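Local atomic coordinates of exoribonuclease II, mitochondrial (Candida glabrata, PDB entry 6F3H), a protein that probably degrades mitochondrial RNA from its 3' end, as a magnesium-dependent exoribonuclease of the RNB family that works coupled to a helicase in the mitochondrial degradosome. Residues T32-G37 against Y64-K69; G37-L42 against S131-T136; V168-L173 against T213-T218; E224-Q227 against S233-T236. The protein carries 1 engineered substitution. All blocks are in the same frame, centred on the assembly; numbering follows the deposited sequence.

In the fold
From the N terminus, contact 1 ties the loop after helix 27-31 to strand 64-68 of a small antiparallel sheet, closing a loop that contains strand 50-54. Contact 2 begins at Gly37, which contact 1 shares, and runs on to helix 123-159; since residues 37-42 precede 64-69, and 131-136 follow them, the two loops cross. Contact 1 covers the strand with the N-terminal loop, and contact 2 sets the sheet against the long helix. Contact 3 opens only afterwards, joining helix 170-178 to helix 212-226, and contact 4 then links the end of that helix to strand 231-237 across a short turn. Leu41 CD1 meets Leu216 CD1 at 3.5 Å, joining the sheet to the helical unit of contacts 3 and 4.

Contact 1: T32-G37 against Y64-K69; sequences TSLNVG and YTFAKK
Leu34 holds CG opposite its backbone N (chi1 180°) while Tyr64 swings its ring to the side of its own N, opposite the carbonyl carbon (chi1 -72°), and the two side chains meet from opposite directions. The branch that touches is CD2 of Leu34, which comes down over the centre of one ring face. It stands 3.4 Å from the centroid of the Tyr64 ring, only 11° off the normal, a CH-pi contact rather than a brush against the rim. CG of Leu34 follows behind, 3.9 Å from Tyr64 CE2. The same methyl also reaches the second aromatic of the strand: Leu34 CD2 lies 4.4 Å from Phe66 CZ, an oblique and looser approach. All three side chains are buried. Within the loop, Val36 N donates to Asn35 OD1 at 2.9 Å from above the carbonyl plane, and Asn35 N is bonded in turn to Asp38 OD2. Tyr64 also packs on Cys52, Leu55 and Pro56. The loop thus lays one leucine on the aromatic side of strand 64-68, in a five-stranded antiparallel meander whose fifth strand returns to pair with the first, an order consistent with SH3-like barrels.

Contact 2: G37-L42 against S131-T136; sequences GDIVLL and SFTLAT
This is a buried apolar helix-on-sheet contact, in which Ile39, at the start of strand 39-42, rests against Thr133 and Leu134 of the long helix 123-159. It is small, burying about 100 Å² in all, and the closest pair of CA atoms, those of Ile39 and Leu134, is 7.9 Å apart, a gap bridged by side chains. CG1 of Ile39 lies beside its backbone N, opposite the carbonyl carbon (chi1 -72°), which stretches the longer branch toward the helix. Ile39 CG1 packs at 4.2 Å from Leu134 CD2, the two side chains lying alongside and running in opposing senses instead of meeting end on. Farther along the branch, Ile39 CD1 approaches Thr133 CG2 at 4.3 Å, so the threonine offers its methyl. Leu49 touches both Ile39 and Leu134. Two residues on, Leu41 packs on Leu216, Tyr219 and Trp220 of helix 212-226, whereas Val40 between them turns its CB away from helix 123-159 and packs on Phe66. The charged neighbour Asp38 is occupied by a salt bridge to Arg84. With carbon alone meeting carbon, the contact depends on shape and burial of apolar surface, and nothing directional fixes the helix on the strand here.

Contact 3: V168-L173 against T213-T218; sequences VNFMSL and TTLLAT
Phe170 and Leu215 have their side chains set nearly perpendicular, with the methyl CD1 of Leu215 at the edge of the Phe170 ring and in its plane, 3.7 Å from CE2. The leucine therefore abuts the rim. Next along the same side, Leu173 CD2 meets Thr218 CG2 at 4.3 Å, methyl to methyl, and Phe170 CZ comes to 4.5 Å from Thr218 C, at an oblique angle to the ring. The torsion chi1 of -167° turns the Phe170 ring opposite its backbone N and carries its far edge to the partner helix. These four buried residues join helix 170-178 to helix 212-226. The order helix 123-159, strand 166-169, these two helices, then strands 231-237 and 242-248, with the three strands in one antiparallel sheet, is consistent with a winged helix that has an insertion, carrying two short helices, between its second and third core helices. Around the core, Leu215 also packs on Val174 and Thr218 on Ile177, one turn farther along the first helix. Phe170 lies on Pro243 and Val246 of strand 242-248, and Leu173 reaches Ile155 of helix 123-159.

Contact 4: E224-Q227 against S233-T236; sequences EQQQ and SVYT
The turn from helix 212-226 into strand 231-237 is bridged by Gln226, whose amide meets the backbone at Ser233 and Val234. The side chain is extended beyond CG (chi2 179°), and this reach lets it span a backbone separation of 7.6 Å between the CA atoms of Gln226 and Ser233. NE2 does all the touching: it lies 3.7 Å from Ser233 CA, and Gln226 NE2 is also 3.7 Å from Val234 N. Two nitrogens that both carry hydrogens have no acceptor between them, so this proximity is packing. The third neighbour is a methyl, with Gln226 NE2 at 3.9 Å from Val234 CG2, the branch held beside its own backbone N. In what is probably a winged-helix fold, helix 212-226 would be the third core helix and strand 231-237 the first arm of the wing, paired antiparallel with strand 242-248, where Val234 packs on Pro243 and Val246. The amide's polar atoms are served just outside the contact: OE1 of Gln226 accepts from Arg223 NH1, and NE2 makes a weak hydrogen bond to Gly232 O. Ser233 is exposed, and its CB points away from the helix, so that backbone rather than hydroxyl faces the glutamine. One residue before Gln226, the carbonyl oxygen OE1 of Gln225 accepts a hydrogen bond from Trp231 NE1, a second tie across the same turn.

Contact 1: T32-G37 against Y64-K69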
# COMPACT_ATOMS: atom_id res chain seq x y z
N THR A 32 5.63 -14.68 11.83
CA THR A 32 6.00 -14.11 13.10
C THR A 32 5.80 -12.61 13.06
O THR A 32 5.80 -11.98 12.00
CB THR A 32 7.46 -14.44 13.44
N SER A 33 5.57 -12.05 14.24
CA SER A 33 5.56 -10.62 14.45
C SER A 33 6.85 -10.20 15.16
O SER A 33 7.69 -11.02 15.53
CB SER A 33 4.35 -10.23 15.28
OG SER A 33 4.54 -8.93 15.82
N LEU A 34 7.01 -8.89 15.30
CA LEU A 34 8.18 -8.38 15.99
C LEU A 34 8.17 -8.88 17.41
O LEU A 34 7.17 -8.76 18.12
CB LEU A 34 8.23 -6.86 15.97
CG LEU A 34 9.43 -6.22 16.68
CD1 LEU A 34 10.67 -6.36 15.84
CD2 LEU A 34 9.19 -4.75 16.97
N ASN A 35 9.33 -9.38 17.85
CA ASN A 35 9.44 -10.12 19.09
C ASN A 35 10.88 -10.04 19.59
O ASN A 35 11.81 -9.80 18.81
CB ASN A 35 9.03 -11.57 18.86
CG ASN A 35 8.52 -12.21 20.09
OD1 ASN A 35 8.52 -11.59 21.15
ND2 ASN A 35 7.98 -13.42 19.95
N VAL A 36 11.06 -10.27 20.89
CA VAL A 36 12.40 -10.21 21.47
C VAL A 36 13.26 -11.31 20.87
O VAL A 36 12.79 -12.41 20.58
CB VAL A 36 12.35 -10.27 23.01
CG1 VAL A 36 11.30 -9.34 23.57
CG2 VAL A 36 12.08 -11.67 23.46
N GLY A 37 14.52 -11.00 20.62
CA GLY A 37 15.41 -11.89 19.91
C GLY A 37 15.54 -11.54 18.45
O GLY A 37 16.49 -11.99 17.79
N TYR A 64 9.16 -0.35 21.69
CA TYR A 64 9.97 -1.50 21.92
C TYR A 64 11.31 -1.08 22.44
O TYR A 64 11.81 0.01 22.16
CB TYR A 64 10.15 -2.26 20.63
CG TYR A 64 8.91 -2.96 20.19
CD1 TYR A 64 7.87 -2.27 19.60
CD2 TYR A 64 8.79 -4.33 20.36
CE1 TYR A 64 6.72 -2.93 19.19
CE2 TYR A 64 7.66 -4.99 19.95
CZ TYR A 64 6.62 -4.30 19.37
OH TYR A 64 5.51 -5.01 18.98
N THR A 65 11.94 -1.99 23.16
CA THR A 65 13.27 -1.75 23.67
C THR A 65 14.22 -2.58 22.83
O THR A 65 14.02 -3.78 22.66
CB THR A 65 13.40 -2.15 25.12
OG1 THR A 65 12.24 -1.67 25.83
CG2 THR A 65 14.65 -1.57 25.68
N PHE A 66 15.21 -1.92 22.28
CA PHE A 66 16.23 -2.59 21.52
C PHE A 66 17.56 -2.37 22.20
O PHE A 66 17.77 -1.34 22.85
CB PHE A 66 16.28 -2.06 20.13
CG PHE A 66 15.00 -2.13 19.44
CD1 PHE A 66 14.02 -1.19 19.68
CD2 PHE A 66 14.77 -3.13 18.53
CE1 PHE A 66 12.82 -1.26 19.01
CE2 PHE A 66 13.59 -3.21 17.87
CZ PHE A 66 12.61 -2.27 18.10
N ALA A 67 18.47 -3.32 22.04
CA ALA A 67 19.78 -3.22 22.63
C ALA A 67 20.83 -3.14 21.53
O ALA A 67 20.77 -3.90 20.56
CB ALA A 67 20.03 -4.41 23.54
N LYS A 68 21.77 -2.21 21.66
CA LYS A 68 22.90 -2.14 20.75
C LYS A 68 24.03 -3.08 21.15
O LYS A 68 24.05 -3.69 22.22
CB LYS A 68 23.48 -0.73 20.59
CG LYS A 68 22.61 0.39 20.07
CD LYS A 68 23.54 1.41 19.41
CE LYS A 68 23.07 2.85 19.54
NZ LYS A 68 23.48 3.63 18.32
N LYS A 69 25.01 -3.14 20.24
CA LYS A 69 26.22 -3.92 20.47
C LYS A 69 26.88 -3.55 21.79
O LYS A 69 27.37 -4.42 22.51
CB LYS A 69 27.16 -3.63 19.31
CG LYS A 69 28.10 -4.70 18.91
CD LYS A 69 28.55 -4.47 17.45
CE LYS A 69 29.08 -3.04 17.19
NZ LYS A 69 29.72 -2.81 15.84

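Contact 2: G37-L42 against S131-T136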
# COMPACT_ATOMS: atom_id res chain seq x y z
N GLY A 37 14.52 -11.00 20.62
CA GLY A 37 15.41 -11.89 19.91
C GLY A 37 15.54 -11.54 18.45
O GLY A 37 16.49 -11.99 17.79
N ASP A 38 14.60 -10.77 17.93
CA ASP A 38 14.68 -10.32 16.56
C ASP A 38 15.88 -9.40 16.43
O ASP A 38 16.23 -8.68 17.36
CB ASP A 38 13.40 -9.60 16.17
CG ASP A 38 12.26 -10.57 15.85
OD1 ASP A 38 12.53 -11.77 15.65
OD2 ASP A 38 11.11 -10.11 15.74
N ILE A 39 16.58 -9.50 15.31
CA ILE A 39 17.69 -8.60 15.05
C ILE A 39 17.26 -7.58 14.01
O ILE A 39 16.74 -7.94 12.95
CB ILE A 39 18.96 -9.36 14.62
CG1 ILE A 39 19.53 -10.09 15.84
CG2 ILE A 39 19.96 -8.42 14.05
CD1 ILE A 39 20.80 -10.88 15.55
N VAL A 40 17.42 -6.29 14.33
CA VAL A 40 16.79 -5.24 13.55
C VAL A 40 17.81 -4.21 13.12
O VAL A 40 18.85 -4.01 13.74
CB VAL A 40 15.68 -4.54 14.34
CG1 VAL A 40 14.61 -5.51 14.58
CG2 VAL A 40 16.26 -4.05 15.63
N LEU A 41 17.46 -3.52 12.05
CA LEU A 41 18.03 -2.25 11.69
C LEU A 41 16.99 -1.17 11.96
O LEU A 41 15.83 -1.32 11.57
CB LEU A 41 18.43 -2.22 10.23
CG LEU A 41 19.88 -2.56 9.96
CD1 LEU A 41 20.21 -1.96 8.63
CD2 LEU A 41 20.80 -2.04 11.07
N LEU A 42 17.40 -0.12 12.64
CA LEU A 42 16.51 0.98 12.94
C LEU A 42 16.79 2.18 12.04
O LEU A 42 17.86 2.31 11.45
CB LEU A 42 16.63 1.38 14.40
CG LEU A 42 15.71 0.59 15.31
CD1 LEU A 42 15.60 -0.84 14.90
CD2 LEU A 42 16.18 0.68 16.73
N SER A 131 25.37 -8.89 23.04
CA SER A 131 26.35 -8.01 22.41
C SER A 131 27.21 -8.79 21.43
O SER A 131 27.46 -8.33 20.30
CB SER A 131 27.21 -7.34 23.47
OG SER A 131 26.40 -6.86 24.52
N PHE A 132 27.70 -9.95 21.85
CA PHE A 132 28.60 -10.73 21.00
C PHE A 132 27.89 -11.17 19.73
O PHE A 132 28.48 -11.18 18.64
CB PHE A 132 29.16 -11.92 21.76
CG PHE A 132 30.23 -12.62 21.01
CD1 PHE A 132 31.39 -11.93 20.67
CD2 PHE A 132 30.08 -13.92 20.58
CE1 PHE A 132 32.38 -12.53 19.92
CE2 PHE A 132 31.07 -14.54 19.84
CZ PHE A 132 32.22 -13.84 19.52
N THR A 133 26.63 -11.56 19.85
CA THR A 133 25.82 -11.86 18.67
C THR A 133 25.81 -10.71 17.68
O THR A 133 26.16 -10.88 16.50
CB THR A 133 24.42 -12.15 19.11
OG1 THR A 133 24.48 -13.02 20.24
CG2 THR A 133 23.72 -12.80 17.99
N LEU A 134 25.37 -9.53 18.14
CA LEU A 134 25.28 -8.38 17.24
C LEU A 134 26.63 -8.09 16.63
O LEU A 134 26.73 -7.81 15.44
CB LEU A 134 24.72 -7.16 17.97
CG LEU A 134 23.36 -7.49 18.60
CD1 LEU A 134 22.88 -6.49 19.65
CD2 LEU A 134 22.40 -7.49 17.45
N ALA A 135 27.68 -8.22 17.43
CA ALA A 135 29.01 -7.97 16.90
C ALA A 135 29.36 -8.95 15.79
O ALA A 135 29.85 -8.55 14.72
CB ALA A 135 30.04 -8.04 18.02
N THR A 136 29.07 -10.24 15.99
CA THR A 136 29.45 -11.25 15.01
C THR A 136 28.76 -10.98 13.69
O THR A 136 29.40 -10.93 12.64
CB THR A 136 29.11 -12.65 15.54
OG1 THR A 136 29.43 -12.72 16.93
CG2 THR A 136 29.88 -13.70 14.80

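Contact 3: V168-L173 against T213-T218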
# COMPACT_ATOMS: atom_id res chain seq x y z
N VAL A 168 12.65 -4.13 -8.31
CA VAL A 168 12.95 -5.55 -8.16
C VAL A 168 12.68 -5.95 -6.72
O VAL A 168 12.92 -5.19 -5.78
CB VAL A 168 14.39 -5.93 -8.55
CG1 VAL A 168 14.74 -5.39 -9.89
CG2 VAL A 168 15.36 -5.42 -7.52
N ASN A 169 12.17 -7.17 -6.57
CA ASN A 169 12.02 -7.76 -5.26
C ASN A 169 13.35 -7.67 -4.55
O ASN A 169 14.40 -7.92 -5.15
CB ASN A 169 11.57 -9.22 -5.36
CG ASN A 169 11.52 -9.91 -4.01
OD1 ASN A 169 11.38 -9.26 -2.96
ND2 ASN A 169 11.66 -11.24 -4.02
N PHE A 170 13.33 -7.20 -3.32
CA PHE A 170 14.59 -7.05 -2.63
C PHE A 170 15.22 -8.41 -2.32
O PHE A 170 16.44 -8.52 -2.26
CB PHE A 170 14.36 -6.24 -1.38
CG PHE A 170 15.61 -5.78 -0.77
CD1 PHE A 170 16.21 -4.62 -1.22
CD2 PHE A 170 16.19 -6.49 0.25
CE1 PHE A 170 17.39 -4.18 -0.65
CE2 PHE A 170 17.37 -6.05 0.83
CZ PHE A 170 17.97 -4.89 0.37
N MSE A 171 14.41 -9.44 -2.13
CA MSE A 171 14.91 -10.76 -1.75
C MSE A 171 15.60 -11.43 -2.89
O MSE A 171 16.68 -11.99 -2.74
CB MSE A 171 13.76 -11.64 -1.29
CG MSE A 171 13.21 -11.18 0.02
SE MSE A 171 14.71 -10.44 0.99
CE MSE A 171 13.87 -10.11 2.71
N SER A 172 14.91 -11.41 -4.02
CA SER A 172 15.51 -11.88 -5.26
C SER A 172 16.87 -11.25 -5.43
O SER A 172 17.82 -11.88 -5.90
CB SER A 172 14.60 -11.56 -6.44
OG SER A 172 13.41 -12.33 -6.42
N LEU A 173 16.99 -10.00 -5.01
CA LEU A 173 18.25 -9.28 -5.16
C LEU A 173 19.31 -9.82 -4.23
O LEU A 173 20.43 -10.13 -4.66
CB LEU A 173 18.00 -7.82 -4.89
CG LEU A 173 19.27 -7.02 -4.93
CD1 LEU A 173 19.83 -7.11 -6.33
CD2 LEU A 173 18.96 -5.60 -4.54
N THR A 213 23.60 -12.09 6.80
CA THR A 213 24.70 -11.15 6.65
C THR A 213 24.71 -10.55 5.25
O THR A 213 24.82 -9.33 5.09
CB THR A 213 26.05 -11.78 7.00
OG1 THR A 213 26.31 -12.90 6.15
CG2 THR A 213 26.10 -12.20 8.47
N THR A 214 24.61 -11.40 4.22
CA THR A 214 24.44 -10.88 2.86
C THR A 214 23.26 -9.93 2.78
O THR A 214 23.33 -8.89 2.11
CB THR A 214 24.30 -12.03 1.87
OG1 THR A 214 25.39 -12.93 2.04
CG2 THR A 214 24.32 -11.52 0.45
N LEU A 215 22.16 -10.25 3.46
CA LEU A 215 21.02 -9.35 3.46
C LEU A 215 21.43 -7.98 3.95
O LEU A 215 21.23 -6.96 3.28
CB LEU A 215 19.91 -9.92 4.34
CG LEU A 215 18.92 -8.85 4.77
CD1 LEU A 215 18.05 -8.46 3.61
CD2 LEU A 215 18.11 -9.36 5.91
N LEU A 216 22.02 -7.95 5.14
CA LEU A 216 22.42 -6.70 5.74
C LEU A 216 23.38 -5.94 4.84
O LEU A 216 23.17 -4.76 4.54
CB LEU A 216 23.03 -7.00 7.09
CG LEU A 216 23.21 -5.82 8.00
CD1 LEU A 216 22.05 -4.88 7.81
CD2 LEU A 216 23.18 -6.38 9.39
N ALA A 217 24.42 -6.62 4.37
CA ALA A 217 25.40 -5.96 3.50
C ALA A 217 24.75 -5.41 2.23
O ALA A 217 25.10 -4.32 1.77
CB ALA A 217 26.52 -6.94 3.13
N THR A 218 23.79 -6.14 1.66
CA THR A 218 23.17 -5.65 0.44
C THR A 218 22.39 -4.38 0.71
O THR A 218 22.47 -3.42 -0.07
CB THR A 218 22.23 -6.71 -0.14
OG1 THR A 218 22.84 -7.99 -0.10
CG2 THR A 218 21.90 -6.40 -1.55

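Contact 4: E224-Q227 against S233-T236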
# COMPACT_ATOMS: atom_id res chain seq x y z
N GLU A 224 24.33 2.98 0.03
CA GLU A 224 25.50 3.65 -0.48
C GLU A 224 25.32 3.99 -1.96
O GLU A 224 25.37 5.16 -2.35
CB GLU A 224 26.75 2.80 -0.23
CG GLU A 224 27.48 3.22 1.07
CD GLU A 224 28.74 2.43 1.41
OE1 GLU A 224 28.98 2.16 2.61
OE2 GLU A 224 29.51 2.09 0.48
N GLN A 225 25.03 3.00 -2.78
CA GLN A 225 24.87 3.36 -4.19
C GLN A 225 23.61 4.17 -4.45
O GLN A 225 23.46 4.71 -5.55
CB GLN A 225 24.93 2.10 -5.04
CG GLN A 225 26.12 1.25 -4.71
CD GLN A 225 26.48 0.35 -5.86
OE1 GLN A 225 25.62 -0.00 -6.67
NE2 GLN A 225 27.74 -0.01 -5.95
N GLN A 226 22.70 4.27 -3.48
CA GLN A 226 21.59 5.21 -3.61
C GLN A 226 22.10 6.62 -3.79
O GLN A 226 21.47 7.44 -4.47
CB GLN A 226 20.71 5.20 -2.38
CG GLN A 226 19.60 4.22 -2.41
CD GLN A 226 18.81 4.30 -1.16
OE1 GLN A 226 19.12 5.09 -0.27
NE2 GLN A 226 17.76 3.49 -1.07
N GLN A 227 23.21 6.92 -3.16
CA GLN A 227 23.76 8.26 -3.26
C GLN A 227 24.26 8.58 -4.66
O GLN A 227 24.48 9.76 -4.96
CB GLN A 227 24.86 8.41 -2.23
CG GLN A 227 24.29 8.29 -0.84
CD GLN A 227 23.18 9.29 -0.60
OE1 GLN A 227 23.23 10.43 -1.07
NE2 GLN A 227 22.13 8.82 0.07
N SER A 233 14.45 4.30 -3.44
CA SER A 233 14.25 3.98 -2.04
C SER A 233 13.94 2.51 -1.87
O SER A 233 13.29 1.86 -2.72
CB SER A 233 13.12 4.79 -1.43
OG SER A 233 13.33 6.18 -1.61
N VAL A 234 14.37 2.00 -0.73
CA VAL A 234 14.05 0.67 -0.26
C VAL A 234 12.76 0.78 0.55
O VAL A 234 12.71 1.48 1.56
CB VAL A 234 15.19 0.12 0.59
CG1 VAL A 234 14.77 -1.13 1.30
CG2 VAL A 234 16.40 -0.11 -0.28
N TYR A 235 11.75 0.03 0.16
CA TYR A 235 10.48 0.07 0.86
C TYR A 235 10.41 -1.08 1.84
O TYR A 235 10.80 -2.20 1.51
CB TYR A 235 9.35 -0.01 -0.15
CG TYR A 235 9.19 1.26 -0.91
CD1 TYR A 235 9.97 1.53 -2.03
CD2 TYR A 235 8.26 2.20 -0.52
CE1 TYR A 235 9.80 2.71 -2.73
CE2 TYR A 235 8.08 3.36 -1.20
CZ TYR A 235 8.84 3.62 -2.30
OH TYR A 235 8.62 4.81 -2.96
N THR A 236 9.96 -0.78 3.05
CA THR A 236 9.88 -1.76 4.13
C THR A 236 8.40 -1.98 4.42
O THR A 236 7.69 -1.03 4.75
CB THR A 236 10.58 -1.24 5.38
OG1 THR A 236 12.00 -1.18 5.18
CG2 THR A 236 10.29 -2.15 6.57